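Local coordinates for putative uncharacterized protein (Cyanothece, PDB 3CSX) that is of unknown function but, as a metalloprotein associated with nitrogen fixation, probably serves that process in this cyanobacterium, at residues B[57-60]-B[61-65]; B[64-67]-B[68-72]. All coordinates share one frame; numbering follows the deposited sequence.

Contact 1 of 2, residues B[57-60]-B[61-65]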
loop_
_atom_site.group_PDB
_atom_site.type_symbol
_atom_site.label_atom_id
_atom_site.label_comp_id
_atom_site.label_asym_id
_atom_site.label_seq_id
_atom_site.Cartn_x
_atom_site.Cartn_y
_atom_site.Cartn_z
ATOM N N GLU B 57 -6.582 15.138 -5.632
ATOM C CA GLU B 57 -7.232 14.088 -4.837
ATOM C C GLU B 57 -7.564 12.866 -5.672
ATOM O O GLU B 57 -7.316 11.775 -5.244
ATOM C CB GLU B 57 -8.480 14.632 -4.102
ATOM C CG GLU B 57 -9.345 13.557 -3.370
ATOM C CD GLU B 57 -8.604 12.837 -2.261
ATOM O OE1 GLU B 57 -7.657 13.417 -1.692
ATOM O OE2 GLU B 57 -8.984 11.690 -1.933
ATOM N N LYS B 58 -8.152 13.061 -6.856
ATOM C CA LYS B 58 -8.549 11.982 -7.751
ATOM C C LYS B 58 -7.316 11.148 -8.147
ATOM O O LYS B 58 -7.304 9.903 -8.135
ATOM C CB LYS B 58 -9.173 12.679 -8.974
ATOM C CG LYS B 58 -10.115 11.885 -9.881
ATOM C CD LYS B 58 -11.068 12.917 -10.581
ATOM C CE LYS B 58 -10.269 13.983 -11.408
ATOM N NZ LYS B 58 -10.650 15.459 -11.313
ATOM N N THR B 59 -6.255 11.872 -8.487
ATOM C CA THR B 59 -4.990 11.264 -8.853
ATOM C C THR B 59 -4.420 10.473 -7.672
ATOM O O THR B 59 -3.984 9.330 -7.825
ATOM C CB THR B 59 -4.010 12.345 -9.323
ATOM O OG1 THR B 59 -4.585 13.027 -10.439
ATOM C CG2 THR B 59 -2.680 11.679 -9.775
ATOM N N TYR B 60 -4.448 11.073 -6.492
ATOM C CA TYR B 60 -3.909 10.405 -5.297
ATOM C C TYR B 60 -4.606 9.072 -5.048
ATOM O O TYR B 60 -3.967 8.056 -4.807
ATOM C CB TYR B 60 -4.036 11.314 -4.077
ATOM C CG TYR B 60 -3.849 10.539 -2.809
ATOM C CD1 TYR B 60 -2.577 10.136 -2.403
ATOM C CD2 TYR B 60 -4.959 10.183 -2.026
ATOM C CE1 TYR B 60 -2.410 9.395 -1.249
ATOM C CE2 TYR B 60 -4.814 9.444 -0.889
ATOM C CZ TYR B 60 -3.532 9.064 -0.488
ATOM O OH TYR B 60 -3.379 8.311 0.665
ATOM N N GLU B 61 -5.943 9.072 -5.148
ATOM C CA GLU B 61 -6.699 7.902 -4.825
ATOM C C GLU B 61 -6.405 6.726 -5.708
ATOM O O GLU B 61 -6.275 5.613 -5.225
ATOM C CB GLU B 61 -8.195 8.246 -4.819
ATOM C CG GLU B 61 -8.537 9.213 -3.690
ATOM C CD GLU B 61 -8.152 8.723 -2.285
ATOM O OE1 GLU B 61 -7.966 7.500 -2.064
ATOM O OE2 GLU B 61 -8.047 9.587 -1.379
ATOM N N ILE B 62 -6.283 6.971 -7.013
ATOM C CA ILE B 62 -5.955 5.926 -7.928
ATOM C C ILE B 62 -4.525 5.365 -7.684
ATOM O O ILE B 62 -4.304 4.160 -7.684
ATOM C CB ILE B 62 -6.250 6.348 -9.436
ATOM C CG1 ILE B 62 -6.123 5.144 -10.377
ATOM C CG2 ILE B 62 -5.413 7.520 -9.928
ATOM C CD1 ILE B 62 -4.756 4.651 -10.548
ATOM N N PHE B 63 -3.564 6.238 -7.458
ATOM C CA PHE B 63 -2.208 5.743 -7.150
ATOM C C PHE B 63 -2.130 5.023 -5.830
ATOM O O PHE B 63 -1.374 4.043 -5.687
ATOM C CB PHE B 63 -1.178 6.872 -7.279
ATOM C CG PHE B 63 -0.739 7.106 -8.703
ATOM C CD1 PHE B 63 0.281 6.327 -9.264
ATOM C CD2 PHE B 63 -1.347 8.081 -9.490
ATOM C CE1 PHE B 63 0.690 6.535 -10.587
ATOM C CE2 PHE B 63 -0.962 8.272 -10.831
ATOM C CZ PHE B 63 0.058 7.514 -11.365
ATOM N N ARG B 64 -2.940 5.453 -4.859
ATOM C CA ARG B 64 -2.984 4.727 -3.585
ATOM C C ARG B 64 -3.534 3.345 -3.806
ATOM O O ARG B 64 -3.003 2.362 -3.283
ATOM C CB ARG B 64 -3.864 5.427 -2.544
ATOM C CG ARG B 64 -3.856 4.646 -1.213
ATOM C CD ARG B 64 -4.669 5.382 -0.195
ATOM N NE ARG B 64 -4.769 4.688 1.100
ATOM C CZ ARG B 64 -3.796 4.609 2.019
ATOM N NH1 ARG B 64 -2.606 5.156 1.814
ATOM N NH2 ARG B 64 -4.016 3.954 3.150
ATOM N N GLU B 65 -4.633 3.249 -4.567
ATOM C CA GLU B 65 -5.184 1.909 -4.816
ATOM C C GLU B 65 -4.168 1.036 -5.576
ATOM O O GLU B 65 -3.971 -0.164 -5.302
ATOM C CB GLU B 65 -6.525 1.984 -5.578
ATOM C CG GLU B 65 -7.212 0.598 -5.604
ATOM C CD GLU B 65 -8.264 0.458 -6.708
ATOM O OE1 GLU B 65 -8.436 1.411 -7.485
ATOM O OE2 GLU B 65 -8.924 -0.607 -6.773
#

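Contact 2 of 2, residues B[64-67]-B[68-72]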
loop_
_atom_site.group_PDB
_atom_site.type_symbol
_atom_site.label_atom_id
_atom_site.label_comp_id
_atom_site.label_asym_id
_atom_site.label_seq_id
_atom_site.Cartn_x
_atom_site.Cartn_y
_atom_site.Cartn_z
ATOM N N ARG B 64 -2.940 5.453 -4.859
ATOM C CA ARG B 64 -2.984 4.727 -3.585
ATOM C C ARG B 64 -3.534 3.345 -3.806
ATOM O O ARG B 64 -3.003 2.362 -3.283
ATOM C CB ARG B 64 -3.864 5.427 -2.544
ATOM C CG ARG B 64 -3.856 4.646 -1.213
ATOM C CD ARG B 64 -4.669 5.382 -0.195
ATOM N NE ARG B 64 -4.769 4.688 1.100
ATOM C CZ ARG B 64 -3.796 4.609 2.019
ATOM N NH1 ARG B 64 -2.606 5.156 1.814
ATOM N NH2 ARG B 64 -4.016 3.954 3.150
ATOM N N GLU B 65 -4.633 3.249 -4.567
ATOM C CA GLU B 65 -5.184 1.909 -4.816
ATOM C C GLU B 65 -4.168 1.036 -5.576
ATOM O O GLU B 65 -3.971 -0.164 -5.302
ATOM C CB GLU B 65 -6.525 1.984 -5.578
ATOM C CG GLU B 65 -7.212 0.598 -5.604
ATOM C CD GLU B 65 -8.264 0.458 -6.708
ATOM O OE1 GLU B 65 -8.436 1.411 -7.485
ATOM O OE2 GLU B 65 -8.924 -0.607 -6.773
ATOM N N LEU B 66 -3.551 1.622 -6.575
ATOM C CA LEU B 66 -2.561 0.901 -7.344
ATOM C C LEU B 66 -1.417 0.377 -6.466
ATOM O O LEU B 66 -0.958 -0.761 -6.635
ATOM C CB LEU B 66 -2.018 1.796 -8.464
ATOM C CG LEU B 66 -1.053 1.127 -9.454
ATOM C CD1 LEU B 66 -1.651 -0.068 -10.200
ATOM C CD2 LEU B 66 -0.585 2.242 -10.437
ATOM N N ASP B 67 -0.961 1.211 -5.548
ATOM C CA ASP B 67 0.180 0.853 -4.658
ATOM C C ASP B 67 -0.261 -0.288 -3.735
ATOM O O ASP B 67 0.449 -1.256 -3.569
ATOM C CB ASP B 67 0.552 2.086 -3.841
ATOM C CG ASP B 67 1.855 1.926 -3.035
ATOM O OD1 ASP B 67 2.771 1.188 -3.448
ATOM O OD2 ASP B 67 1.925 2.580 -1.984
ATOM N N GLN B 68 -1.469 -0.200 -3.180
ATOM C CA GLN B 68 -1.985 -1.317 -2.373
ATOM C C GLN B 68 -2.012 -2.623 -3.129
ATOM O O GLN B 68 -1.658 -3.667 -2.590
ATOM C CB GLN B 68 -3.408 -1.036 -1.823
ATOM C CG GLN B 68 -3.482 0.155 -0.898
ATOM C CD GLN B 68 -3.117 -0.155 0.557
ATOM O OE1 GLN B 68 -2.500 -1.159 0.845
ATOM N NE2 GLN B 68 -3.512 0.736 1.478
ATOM N N LEU B 69 -2.446 -2.590 -4.391
ATOM C CA LEU B 69 -2.578 -3.828 -5.119
ATOM C C LEU B 69 -1.197 -4.384 -5.474
ATOM O O LEU B 69 -0.955 -5.589 -5.395
ATOM C CB LEU B 69 -3.444 -3.620 -6.356
ATOM C CG LEU B 69 -4.925 -3.346 -6.091
ATOM C CD1 LEU B 69 -5.567 -2.995 -7.448
ATOM C CD2 LEU B 69 -5.601 -4.561 -5.419
ATOM N N LYS B 70 -0.289 -3.486 -5.833
ATOM C CA LYS B 70 1.070 -3.914 -6.146
ATOM C C LYS B 70 1.767 -4.579 -4.962
ATOM O O LYS B 70 2.371 -5.645 -5.102
ATOM C CB LYS B 70 1.877 -2.752 -6.743
ATOM C CG LYS B 70 1.543 -2.568 -8.212
ATOM C CD LYS B 70 2.307 -1.418 -8.829
ATOM C CE LYS B 70 1.786 -1.090 -10.223
ATOM N NZ LYS B 70 2.800 -0.243 -10.932
ATOM N N LYS B 71 1.654 -3.960 -3.795
ATOM C CA LYS B 71 2.163 -4.530 -2.534
ATOM C C LYS B 71 1.494 -5.865 -2.188
ATOM O O LYS B 71 2.178 -6.789 -1.770
ATOM C CB LYS B 71 1.976 -3.533 -1.390
ATOM C CG LYS B 71 2.916 -2.321 -1.513
ATOM C CD LYS B 71 2.552 -1.160 -0.573
ATOM C CE LYS B 71 3.801 -0.302 -0.243
ATOM N NZ LYS B 71 4.717 -0.116 -1.443
ATOM N N LYS B 72 0.166 -5.950 -2.359
ATOM C CA LYS B 72 -0.564 -7.213 -2.180
ATOM C C LYS B 72 -0.013 -8.290 -3.116
ATOM O O LYS B 72 0.257 -9.420 -2.676
ATOM C CB LYS B 72 -2.087 -7.030 -2.414
ATOM C CG LYS B 72 -2.920 -8.243 -1.980
ATOM C CD LYS B 72 -4.415 -7.965 -1.946
ATOM C CE LYS B 72 -5.049 -7.951 -3.363
ATOM N NZ LYS B 72 -6.483 -7.571 -3.247
#

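Contact 1 of 2, residues B[57-60]-B[61-65]
Y60 and R64, one helical turn apart, lie side by side and point the same way. R64 CB sits over the rim of one face of the Y60 ring, and farther out the arginine chain passes the phenol, with R64 CD 3.3 Å from Y60 OH. The guanidinium and ring planes are only 25° apart. Extended from CG to NE, with CG opposite the backbone N (chi1 -179°), the R64 chain runs past the phenol oxygen. As modelled, the E61 carboxylate comes to the ring's edge, its plane almost perpendicular to the ring, though the exact position of OE2 is doubtful. Next to this pair along the helix, CG2 of T59 touches CD2 of F63 at 3.8 Å, while T59 OG1 is hydrogen-bonded to the carbonyl O of T55. Behind these side chains, the i to i+4 bonds F63 N to T59 O (3.1 Å) and R64 N to Y60 O (2.8 Å) set the spacing. With an alanine at R64, the CD that runs past Y60 OH would be gone, and the phenol would probably lose that neighbour and D40 of the second subunit its weak, long ion-pair partner. K58 and T59 reach M34 and I62 reaches A31, both on helix 14-44, so this turn belongs to a helical hairpin of the Rop-like family, with Y60 and R64 on the side facing the second subunit.

Contact 2 of 2, residues B[64-67]-B[68-72]
Across the 64-67/68-72 turn the Q68 amide stands nearly upright on the R64 guanidinium, the two planes 84° apart. NE2 of Q68 lies over one guanidinium face, displaced toward its rim and 3.7 Å from NH2 of R64, a packing contact with no hydrogen bond between the two nitrogens. The Q68 chain is bent at chi2, which folds the amide back over the arginine; its NE2 is hydrogen-bonded to OE1 of Q33 in the second subunit. D67 and K71 meet at an angle instead: NZ of K71 approaches OD1 of D67 on the syn side, 24° out of the carboxylate plane, in a 3.1 Å salt bridge. A bend at the last torsion of K71 (chi4 39°) brings the ammonium to that oxygen, and M36 of the second subunit packs on both residues. On another side of the helix L66 and K70 touch through carbons alone, CD1 of L66 lying 3.6 Å from CE of K70, and both side chains also touch N28 on helix 14-44. L69, beside E65 and pointing the same way, packs on K23 of that helix. Main-chain bonds such as K71 N to D67 O (3.0 Å) hold the spacing. The chemistry thus divides by side: L66, L69 and K70 meet helix 14-44, whereas toward the second subunit the D67-K71 salt bridge probably offsets charge within the helix and the Q68 amide bonds across the dimer interface.

Overall arrangement
Contacts 1 and 2 follow one another along helix 52-77, contact 1 (57-65) first, with their centres about 11 Å apart. They share R64 and E65, the end of one running into the start of the other, so together they form an unbroken run through much of this helix. Both also meet helix 14-44, the other arm of the hairpin, at successive positions: M34 and A31 beside contact 1, N28 and K23 beside contact 2, with L27 common to both through E65. This descending order reflects the antiparallel course of the two helices. Both contacts also touch the second subunit, so the same helix helps build the hairpin and the two-chain assembly.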